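PDB 6F2P: paenibacillus xanthan lyase from Paenibacillus, which cleaves the polysaccharide xanthan by eliminative lysis, probably at the terminal mannosyl-glucuronosyl linkage of its side chains. Local coordinates for residues Y272-D278 / Y413-L419; G381-F387 / G408-L414; M386-R390 / K454-G458. All blocks are in the same frame, centred on the assembly; numbering follows the deposited sequence.

Interaction 1. Residues Y272-D278 / Y413-L419; sequences YKGNLMD and YLYNTDL
Tyr-415 lies against Tyr-272 through its methylene: CB sits over one face of the Tyr-272 ring, 3.7 Å from the centroid and displaced toward the rim, a CH-pi contact. The two rings then run past each other in opposite directions with planes 40° apart. A chi1 of -162° carries the Tyr-272 ring away from its own backbone N, with one face against Tyr-415 CB, while Asn-416 O reaches the edge of the same ring. Farther out, the phenol end of Tyr-415 meets Met-277, whose CG lies 3.6 Å from CZ. The sulfur adds an oblique Met-aromatic contact, with SD 4.7 Å from the Tyr-415 centroid.

The one direct hydrogen bond runs from Asn-275 ND2 to Leu-419 O (2.9 Å, 136° at the hydrogen), on a carbonyl lone pair, though the oxygen is tilted out of the Asn-275 amide plane; Asn-423 ND2 donates to that same oxygen. Water links the segments twice. One molecule donates to Asn-416 O and accepts weakly from Asn-275 ND2; another lies 2.8 Å from Tyr-415 OH and accepts from Asp-278 N. Leu-419 CD2 closes the far end on Lys-273 CB at 3.7 Å.

A type I' turn from Tyr-272 to Asn-275 sets the hairpin side chains in place, Arg-281 and Trp-427 hold the Asp-278 carboxylate, and Phe-422 meets Tyr-415 edge-to-face. The contact thus joins the alpha-helical domain to the super-sandwich domain by an aromatic centre; the polar atoms named here are bridged by an amide bond and two waters, and no salt bridge joins the segments.

Interaction 2. Residues G381-F387 / G408-L414; sequences GFGLSMF and GDGMTYL
An antiparallel strand pair ending in a G1 beta bulge forms this contact, between strands 380-385 and 411-415 of the super-sandwich domain. The segment axes approach to 4.6 Å, with N-to-C directions 164° apart. Gly-383 and Tyr-413 make a hydrogen-bonded pair: Gly-383 N donates to Tyr-413 O at 2.8 Å, and Tyr-413 N returns a bond to Gly-383 O at 2.9 Å. At the next such pair Ser-385 N meets Met-411 O at 2.9 Å, whereas the return bond from Met-411 N to Ser-385 O is weak because it is bent, though only 3.0 Å long. That weakening falls where Gly-410 and Met-411 both face Ser-385, the bulge itself, and Gly-410 has the positive phi (65°) expected of its first position.

Phe-382, Leu-384, Thr-412 and Leu-414 share one face of the sheet. There the branched Thr-412 serves two neighbours: its CB is 3.6 Å from Phe-382 CZ, and its CG2 is 3.7 Å from Leu-384 CD1. Leu-414 CD1 approaches the Phe-382 ring at its edge, and Trp-486 of strand 481-488 packs against Leu-384 and Thr-412.

Beyond the bulge, Phe-387 turns a ring edge to the backbone, CD1 lying 3.2 Å from Gly-408 O close to the ring plane; chi1 of 83° brings it there. The Asp-409 carboxylate runs alongside this ring. The chemistry therefore divides along the strands: regular amide bonds and an apolar face fix the register from Gly-383 to Ser-385, and beyond it polar side chains take over, Ser-385 OG on the Thr-407 carbonyl and the Asp-409 carboxylate on the side chains of His-406 and Gln-446.

Interaction 3. Residues M386-R390 / K454-G458; sequences MFSSR and KSWAG
The two backbones cross without regular pairing, their end-to-end directions 115° apart, and come closest at Ser-389 and Ser-455, whose CA atoms are 5.1 Å from each other. One main-chain bond is made there, weak in angle, from Ser-389 N to Lys-454 O at 2.9 Å.

Arg-390 does most of the side-chain work by presenting its two terminal nitrogens to the carbonyls of Ser-455 and Ala-457, two residues apart. NH1 donates to Ser-455 O at 2.8 Å with a fairly straight N-H (154°), meeting a lone pair in the carbonyl plane though the guanidinium is slightly tilted. NH2 reaches Ala-457 O at 2.9 Å in a weaker, more bent bond, and also forms a salt bridge with Asp-371. The chain is extended up to CD and then bends at chi3 (-58°), which folds the guanidinium back over Ser-388. Ser-388 OG lies above one face of it, toward the rim.

That hydroxyl is itself fixed: it accepts from Arg-390 N at 3.0 Å and is hydrogen-bonded to the other oxygen of Asp-371. The aspartate thus positions both the serine and the arginine, and the salt bridge probably balances its charge. Van der Waals packing is modest. Ser-388 CB touches Ala-457 CB at 3.7 Å, Ser-389 OG rests 3.6 Å from Ser-455 CA, and Met-386 SD comes within 4.2 Å of Gly-458 N.

The bond from Arg-390 N to Ser-388 OG, two residues back, is an ST turn; here it shapes the loop that leaves strand 380-385, beside which Arg-390 bonds to the run leading into strand 457-462 and to its first residue, at the edge of the large antiparallel sheet in the super-sandwich domain.

In the fold
Interactions 2 and 3 lie in the super-sandwich domain; interaction 1 joins it to the alpha-helical domain. Interactions 1 and 2, with centres about 13 Å apart, share Tyr-413 and Leu-414, and a probable hydrogen bond from Tyr-415 N to Gly-381 O (2.7 Å) continues the strand ladder of interaction 2 into interaction 1. Interaction 3 starts where that ladder stops, sharing Met-386 and Phe-387, its centre about 13 Å from that of interaction 2. Interactions 1 and 3 do not touch; their nearest atoms are about 8 Å apart. A calcium ion lies about 6 Å from the Leu-419 side chain, another about 5 Å from that of Arg-390, and a methylpentanediol, probably from crystallisation, about 4 Å from that of Ser-389.

Interaction 1. Residues Y272-D278 / Y413-L419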
loop_
_atom_site.group_PDB
_atom_site.type_symbol
_atom_site.label_atom_id
_atom_site.label_comp_id
_atom_site.label_asym_id
_atom_site.label_seq_id
_atom_site.Cartn_x
_atom_site.Cartn_y
_atom_site.Cartn_z
ATOM N N TYR A 272 -10.538 -1.001 18.064
ATOM C CA TYR A 272 -9.925 -0.340 19.192
ATOM C C TYR A 272 -10.910 -0.292 20.340
ATOM O O TYR A 272 -11.885 0.452 20.295
ATOM C CB TYR A 272 -9.429 1.059 18.832
ATOM C CG TYR A 272 -8.438 1.565 19.843
ATOM C CD1 TYR A 272 -7.102 1.180 19.785
ATOM C CD2 TYR A 272 -8.839 2.387 20.886
ATOM C CE1 TYR A 272 -6.194 1.620 20.716
ATOM C CE2 TYR A 272 -7.934 2.838 21.828
ATOM C CZ TYR A 272 -6.613 2.450 21.740
ATOM O OH TYR A 272 -5.712 2.897 22.680
ATOM N N LYS A 273 -10.658 -1.114 21.352
ATOM C CA LYS A 273 -11.485 -1.146 22.553
ATOM C C LYS A 273 -12.991 -1.144 22.264
ATOM O O LYS A 273 -13.758 -0.401 22.877
ATOM C CB LYS A 273 -11.089 0.001 23.482
ATOM C CG LYS A 273 -9.629 -0.072 23.912
ATOM C CD LYS A 273 -9.264 1.068 24.839
ATOM C CE LYS A 273 -7.852 0.905 25.359
ATOM N NZ LYS A 273 -7.522 1.941 26.380
ATOM N N GLY A 274 -13.396 -1.970 21.305
ATOM C CA GLY A 274 -14.803 -2.159 21.004
ATOM C C GLY A 274 -15.303 -1.306 19.860
ATOM O O GLY A 274 -16.483 -1.356 19.508
ATOM N N ASN A 275 -14.405 -0.515 19.287
ATOM C CA ASN A 275 -14.741 0.370 18.181
ATOM C C ASN A 275 -14.112 -0.103 16.880
ATOM O O ASN A 275 -12.891 -0.170 16.760
ATOM C CB ASN A 275 -14.261 1.786 18.493
ATOM C CG ASN A 275 -14.958 2.383 19.689
ATOM O OD1 ASN A 275 -16.174 2.258 19.836
ATOM N ND2 ASN A 275 -14.196 3.028 20.557
ATOM N N LEU A 276 -14.944 -0.439 15.903
ATOM C CA LEU A 276 -14.439 -0.798 14.589
ATOM C C LEU A 276 -14.122 0.499 13.887
ATOM O O LEU A 276 -15.003 1.335 13.729
ATOM C CB LEU A 276 -15.493 -1.580 13.815
ATOM C CG LEU A 276 -15.091 -2.137 12.448
ATOM C CD1 LEU A 276 -13.842 -2.978 12.552
ATOM C CD2 LEU A 276 -16.241 -2.957 11.862
ATOM N N MET A 277 -12.868 0.683 13.487
ATOM C CA MET A 277 -12.421 1.963 12.927
ATOM C C MET A 277 -13.202 2.391 11.689
ATOM O O MET A 277 -13.308 1.643 10.717
ATOM C CB MET A 277 -10.924 1.921 12.613
ATOM C CG MET A 277 -10.057 1.764 13.840
ATOM S SD MET A 277 -8.303 1.838 13.458
ATOM C CE MET A 277 -7.639 1.564 15.092
ATOM N N ASP A 278 -13.738 3.606 11.734
ATOM C CA ASP A 278 -14.597 4.120 10.667
ATOM C C ASP A 278 -13.914 4.213 9.303
ATOM O O ASP A 278 -14.581 4.186 8.267
ATOM C CB ASP A 278 -15.138 5.493 11.055
ATOM C CG ASP A 278 -16.148 5.424 12.178
ATOM O OD1 ASP A 278 -16.863 4.403 12.275
ATOM O OD2 ASP A 278 -16.224 6.390 12.964
ATOM N N TYR A 413 -7.376 9.574 12.533
ATOM C CA TYR A 413 -8.240 9.205 13.648
ATOM C C TYR A 413 -7.383 8.894 14.859
ATOM O O TYR A 413 -6.468 8.075 14.774
ATOM C CB TYR A 413 -9.053 7.955 13.316
ATOM C CG TYR A 413 -10.107 8.114 12.245
ATOM C CD1 TYR A 413 -9.766 8.092 10.899
ATOM C CD2 TYR A 413 -11.458 8.238 12.582
ATOM C CE1 TYR A 413 -10.731 8.210 9.912
ATOM C CE2 TYR A 413 -12.436 8.352 11.597
ATOM C CZ TYR A 413 -12.062 8.336 10.268
ATOM O OH TYR A 413 -13.011 8.455 9.281
ATOM N N LEU A 414 -7.674 9.533 15.990
ATOM C CA LEU A 414 -6.945 9.244 17.225
ATOM C C LEU A 414 -7.844 8.554 18.240
ATOM O O LEU A 414 -8.862 9.105 18.659
ATOM C CB LEU A 414 -6.356 10.513 17.820
ATOM C CG LEU A 414 -5.554 10.317 19.106
ATOM C CD1 LEU A 414 -4.262 9.525 18.856
ATOM C CD2 LEU A 414 -5.240 11.671 19.706
ATOM N N TYR A 415 -7.466 7.335 18.617
ATOM C CA TYR A 415 -8.278 6.515 19.507
ATOM C C TYR A 415 -7.661 6.461 20.888
ATOM O O TYR A 415 -6.461 6.230 21.026
ATOM C CB TYR A 415 -8.420 5.105 18.939
ATOM C CG TYR A 415 -9.247 5.052 17.675
ATOM C CD1 TYR A 415 -10.632 4.939 17.735
ATOM C CD2 TYR A 415 -8.649 5.127 16.423
ATOM C CE1 TYR A 415 -11.399 4.901 16.584
ATOM C CE2 TYR A 415 -9.405 5.092 15.266
ATOM C CZ TYR A 415 -10.783 4.979 15.354
ATOM O OH TYR A 415 -11.554 4.945 14.214
ATOM N N ASN A 416 -8.476 6.688 21.912
ATOM C CA ASN A 416 -8.008 6.565 23.287
ATOM C C ASN A 416 -9.104 6.063 24.220
ATOM O O ASN A 416 -9.973 5.314 23.786
ATOM C CB ASN A 416 -7.376 7.865 23.791
ATOM C CG ASN A 416 -8.274 9.067 23.608
ATOM O OD1 ASN A 416 -9.496 8.962 23.658
ATOM N ND2 ASN A 416 -7.666 10.225 23.397
ATOM N N THR A 417 -9.073 6.464 25.488
ATOM C CA THR A 417 -10.033 5.931 26.452
ATOM C C THR A 417 -11.432 6.542 26.284
ATOM O O THR A 417 -12.426 6.026 26.810
ATOM C CB THR A 417 -9.540 6.071 27.909
ATOM O OG1 THR A 417 -9.124 7.416 28.150
ATOM C CG2 THR A 417 -8.367 5.153 28.153
ATOM N N ASP A 418 -11.508 7.634 25.535
ATOM C CA ASP A 418 -12.791 8.231 25.206
ATOM C C ASP A 418 -13.476 7.352 24.170
ATOM O O ASP A 418 -13.516 7.691 22.987
ATOM C CB ASP A 418 -12.593 9.648 24.663
ATOM C CG ASP A 418 -13.900 10.367 24.422
ATOM O OD1 ASP A 418 -14.950 9.852 24.845
ATOM O OD2 ASP A 418 -13.876 11.451 23.810
ATOM N N LEU A 419 -14.017 6.227 24.630
ATOM C CA LEU A 419 -14.554 5.189 23.750
ATOM C C LEU A 419 -15.665 5.672 22.827
ATOM O O LEU A 419 -15.909 5.073 21.779
ATOM C CB LEU A 419 -15.051 3.987 24.565
ATOM C CG LEU A 419 -14.035 3.326 25.502
ATOM C CD1 LEU A 419 -14.600 2.037 26.059
ATOM C CD2 LEU A 419 -12.713 3.079 24.796
HETATM O O HOH W 1 -11.460 4.408 21.614
HETATM O O HOH W 2 -14.330 5.035 14.637
#

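Interaction 2. Residues G381-F387 / G408-L414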
loop_
_atom_site.group_PDB
_atom_site.type_symbol
_atom_site.label_atom_id
_atom_site.label_comp_id
_atom_site.label_asym_id
_atom_site.label_seq_id
_atom_site.Cartn_x
_atom_site.Cartn_y
_atom_site.Cartn_z
ATOM N N GLY A 381 -4.465 4.683 19.897
ATOM C CA GLY A 381 -4.492 4.081 18.583
ATOM C C GLY A 381 -4.596 5.208 17.581
ATOM O O GLY A 381 -5.148 6.266 17.879
ATOM N N PHE A 382 -4.056 4.993 16.393
ATOM C CA PHE A 382 -4.021 6.032 15.385
ATOM C C PHE A 382 -4.333 5.426 14.031
ATOM O O PHE A 382 -3.652 4.509 13.577
ATOM C CB PHE A 382 -2.640 6.674 15.364
ATOM C CG PHE A 382 -2.528 7.862 14.451
ATOM C CD1 PHE A 382 -3.124 9.072 14.784
ATOM C CD2 PHE A 382 -1.800 7.778 13.272
ATOM C CE1 PHE A 382 -3.000 10.179 13.953
ATOM C CE2 PHE A 382 -1.673 8.877 12.437
ATOM C CZ PHE A 382 -2.273 10.078 12.780
ATOM N N GLY A 383 -5.373 5.937 13.392
ATOM C CA GLY A 383 -5.764 5.461 12.084
ATOM C C GLY A 383 -5.440 6.509 11.047
ATOM O O GLY A 383 -5.561 7.708 11.310
ATOM N N LEU A 384 -5.026 6.065 9.866
ATOM C CA LEU A 384 -4.671 7.006 8.817
ATOM C C LEU A 384 -5.390 6.661 7.521
ATOM O O LEU A 384 -5.279 5.537 7.011
ATOM C CB LEU A 384 -3.161 7.015 8.618
ATOM C CG LEU A 384 -2.610 8.084 7.685
ATOM C CD1 LEU A 384 -2.788 9.464 8.286
ATOM C CD2 LEU A 384 -1.168 7.807 7.441
ATOM N N SER A 385 -6.129 7.636 6.994
ATOM C CA SER A 385 -6.987 7.405 5.834
ATOM C C SER A 385 -6.581 8.215 4.606
ATOM O O SER A 385 -6.700 9.443 4.580
ATOM C CB SER A 385 -8.442 7.700 6.186
ATOM O OG SER A 385 -9.265 7.551 5.044
ATOM N N MET A 386 -6.122 7.517 3.577
ATOM C CA MET A 386 -5.623 8.172 2.385
ATOM C C MET A 386 -6.370 7.692 1.148
ATOM O O MET A 386 -7.186 6.770 1.219
ATOM C CB MET A 386 -4.137 7.849 2.209
ATOM C CG MET A 386 -3.272 8.223 3.387
ATOM S SD MET A 386 -1.590 7.583 3.254
ATOM C CE MET A 386 -1.817 5.866 3.739
ATOM N N PHE A 387 -6.080 8.319 0.013
ATOM C CA PHE A 387 -6.481 7.767 -1.269
ATOM C C PHE A 387 -5.477 8.132 -2.355
ATOM O O PHE A 387 -4.640 9.011 -2.169
ATOM C CB PHE A 387 -7.935 8.122 -1.629
ATOM C CG PHE A 387 -8.120 9.476 -2.263
ATOM C CD1 PHE A 387 -8.171 10.625 -1.490
ATOM C CD2 PHE A 387 -8.311 9.591 -3.630
ATOM C CE1 PHE A 387 -8.369 11.873 -2.075
ATOM C CE2 PHE A 387 -8.517 10.832 -4.219
ATOM C CZ PHE A 387 -8.545 11.972 -3.436
ATOM N N GLY A 408 -11.217 10.825 3.071
ATOM C CA GLY A 408 -10.010 10.194 2.559
ATOM C C GLY A 408 -8.886 11.187 2.280
ATOM O O GLY A 408 -7.883 10.848 1.653
ATOM N N ASP A 409 -9.042 12.419 2.755
ATOM C CA ASP A 409 -8.118 13.496 2.411
ATOM C C ASP A 409 -6.930 13.539 3.363
ATOM O O ASP A 409 -6.551 14.602 3.857
ATOM C CB ASP A 409 -8.847 14.840 2.435
ATOM C CG ASP A 409 -9.690 15.071 1.201
ATOM O OD1 ASP A 409 -9.911 14.110 0.426
ATOM O OD2 ASP A 409 -10.139 16.222 1.007
ATOM N N GLY A 410 -6.335 12.380 3.611
ATOM C CA GLY A 410 -5.305 12.284 4.618
ATOM C C GLY A 410 -5.912 12.569 5.979
ATOM O O GLY A 410 -5.379 13.357 6.756
ATOM N N MET A 411 -7.038 11.927 6.268
ATOM C CA MET A 411 -7.704 12.112 7.548
ATOM C C MET A 411 -7.033 11.273 8.615
ATOM O O MET A 411 -6.607 10.154 8.353
ATOM C CB MET A 411 -9.176 11.725 7.446
ATOM C CG MET A 411 -9.979 11.995 8.704
ATOM S SD MET A 411 -11.666 11.389 8.532
ATOM C CE MET A 411 -12.269 11.626 10.212
ATOM N N THR A 412 -6.949 11.813 9.824
ATOM C CA THR A 412 -6.355 11.084 10.933
ATOM C C THR A 412 -7.379 10.804 12.028
ATOM O O THR A 412 -8.158 11.683 12.411
ATOM C CB THR A 412 -5.158 11.850 11.526
ATOM O OG1 THR A 412 -5.609 13.090 12.082
ATOM C CG2 THR A 412 -4.163 12.152 10.445
ATOM N N TYR A 413 -7.376 9.574 12.533
ATOM C CA TYR A 413 -8.240 9.205 13.648
ATOM C C TYR A 413 -7.383 8.894 14.859
ATOM O O TYR A 413 -6.468 8.075 14.774
ATOM C CB TYR A 413 -9.053 7.955 13.316
ATOM C CG TYR A 413 -10.107 8.114 12.245
ATOM C CD1 TYR A 413 -9.766 8.092 10.899
ATOM C CD2 TYR A 413 -11.458 8.238 12.582
ATOM C CE1 TYR A 413 -10.731 8.210 9.912
ATOM C CE2 TYR A 413 -12.436 8.352 11.597
ATOM C CZ TYR A 413 -12.062 8.336 10.268
ATOM O OH TYR A 413 -13.011 8.455 9.281
ATOM N N LEU A 414 -7.674 9.533 15.990
ATOM C CA LEU A 414 -6.945 9.244 17.225
ATOM C C LEU A 414 -7.844 8.554 18.240
ATOM O O LEU A 414 -8.862 9.105 18.659
ATOM C CB LEU A 414 -6.356 10.513 17.820
ATOM C CG LEU A 414 -5.554 10.317 19.106
ATOM C CD1 LEU A 414 -4.262 9.525 18.856
ATOM C CD2 LEU A 414 -5.240 11.671 19.706
#

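Interaction 3. Residues M386-R390 / K454-G458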
loop_
_atom_site.group_PDB
_atom_site.type_symbol
_atom_site.label_atom_id
_atom_site.label_comp_id
_atom_site.label_asym_id
_atom_site.label_seq_id
_atom_site.Cartn_x
_atom_site.Cartn_y
_atom_site.Cartn_z
ATOM N N MET A 386 -6.122 7.517 3.577
ATOM C CA MET A 386 -5.623 8.172 2.385
ATOM C C MET A 386 -6.370 7.692 1.148
ATOM O O MET A 386 -7.186 6.770 1.219
ATOM C CB MET A 386 -4.137 7.849 2.209
ATOM C CG MET A 386 -3.272 8.223 3.387
ATOM S SD MET A 386 -1.590 7.583 3.254
ATOM C CE MET A 386 -1.817 5.866 3.739
ATOM N N PHE A 387 -6.080 8.319 0.013
ATOM C CA PHE A 387 -6.481 7.767 -1.269
ATOM C C PHE A 387 -5.477 8.132 -2.355
ATOM O O PHE A 387 -4.640 9.011 -2.169
ATOM C CB PHE A 387 -7.935 8.122 -1.629
ATOM C CG PHE A 387 -8.120 9.476 -2.263
ATOM C CD1 PHE A 387 -8.171 10.625 -1.490
ATOM C CD2 PHE A 387 -8.311 9.591 -3.630
ATOM C CE1 PHE A 387 -8.369 11.873 -2.075
ATOM C CE2 PHE A 387 -8.517 10.832 -4.219
ATOM C CZ PHE A 387 -8.545 11.972 -3.436
ATOM N N SER A 388 -5.542 7.417 -3.469
ATOM C CA SER A 388 -4.545 7.550 -4.516
ATOM C C SER A 388 -5.208 7.305 -5.853
ATOM O O SER A 388 -6.427 7.358 -5.967
ATOM C CB SER A 388 -3.445 6.512 -4.315
ATOM O OG SER A 388 -3.976 5.197 -4.383
ATOM N N SER A 389 -4.402 7.010 -6.862
ATOM C CA SER A 389 -4.938 6.629 -8.154
ATOM C C SER A 389 -5.385 5.168 -8.141
ATOM O O SER A 389 -5.877 4.658 -9.149
ATOM C CB SER A 389 -3.892 6.839 -9.239
ATOM O OG SER A 389 -2.774 6.004 -9.003
ATOM N N ARG A 390 -5.205 4.498 -7.004
ATOM C CA ARG A 390 -5.630 3.108 -6.856
ATOM C C ARG A 390 -6.879 2.961 -5.979
ATOM O O ARG A 390 -7.638 1.996 -6.112
ATOM C CB ARG A 390 -4.518 2.274 -6.238
ATOM C CG ARG A 390 -3.211 2.280 -6.979
ATOM C CD ARG A 390 -2.169 1.534 -6.162
ATOM N NE ARG A 390 -2.007 2.129 -4.837
ATOM C CZ ARG A 390 -1.149 3.104 -4.548
ATOM N NH1 ARG A 390 -0.354 3.609 -5.487
ATOM N NH2 ARG A 390 -1.088 3.574 -3.311
ATOM N N LYS A 454 -2.746 10.948 -8.463
ATOM C CA LYS A 454 -1.474 10.754 -7.755
ATOM C C LYS A 454 -1.341 9.333 -7.205
ATOM O O LYS A 454 -2.233 8.832 -6.525
ATOM C CB LYS A 454 -1.317 11.761 -6.605
ATOM C CG LYS A 454 -1.429 13.227 -6.996
ATOM C CD LYS A 454 -0.354 13.661 -7.967
ATOM C CE LYS A 454 -0.436 15.158 -8.237
ATOM N NZ LYS A 454 0.578 15.612 -9.244
ATOM N N SER A 455 -0.212 8.696 -7.490
ATOM C CA SER A 455 0.028 7.317 -7.083
ATOM C C SER A 455 0.783 7.206 -5.762
ATOM O O SER A 455 0.833 6.131 -5.160
ATOM C CB SER A 455 0.821 6.594 -8.165
ATOM O OG SER A 455 2.018 7.301 -8.447
ATOM N N TRP A 456 1.383 8.307 -5.323
ATOM C CA TRP A 456 2.191 8.297 -4.111
ATOM C C TRP A 456 1.282 8.286 -2.893
ATOM O O TRP A 456 0.923 9.330 -2.354
ATOM C CB TRP A 456 3.102 9.527 -4.066
ATOM C CG TRP A 456 4.443 9.365 -3.362
ATOM C CD1 TRP A 456 5.672 9.622 -3.902
ATOM C CD2 TRP A 456 4.687 8.947 -2.000
ATOM N NE1 TRP A 456 6.662 9.387 -2.976
ATOM C CE2 TRP A 456 6.089 8.972 -1.802
ATOM C CE3 TRP A 456 3.863 8.556 -0.937
ATOM C CZ2 TRP A 456 6.685 8.620 -0.587
ATOM C CZ3 TRP A 456 4.456 8.204 0.273
ATOM C CH2 TRP A 456 5.858 8.239 0.438
ATOM N N ALA A 457 0.907 7.093 -2.461
ATOM C CA ALA A 457 0.239 6.935 -1.184
ATOM C C ALA A 457 0.696 5.613 -0.589
ATOM O O ALA A 457 0.647 4.577 -1.244
ATOM C CB ALA A 457 -1.261 6.957 -1.356
ATOM N N GLY A 458 1.158 5.654 0.651
ATOM C CA GLY A 458 1.616 4.454 1.314
ATOM C C GLY A 458 2.680 4.796 2.332
ATOM O O GLY A 458 2.675 5.894 2.898
#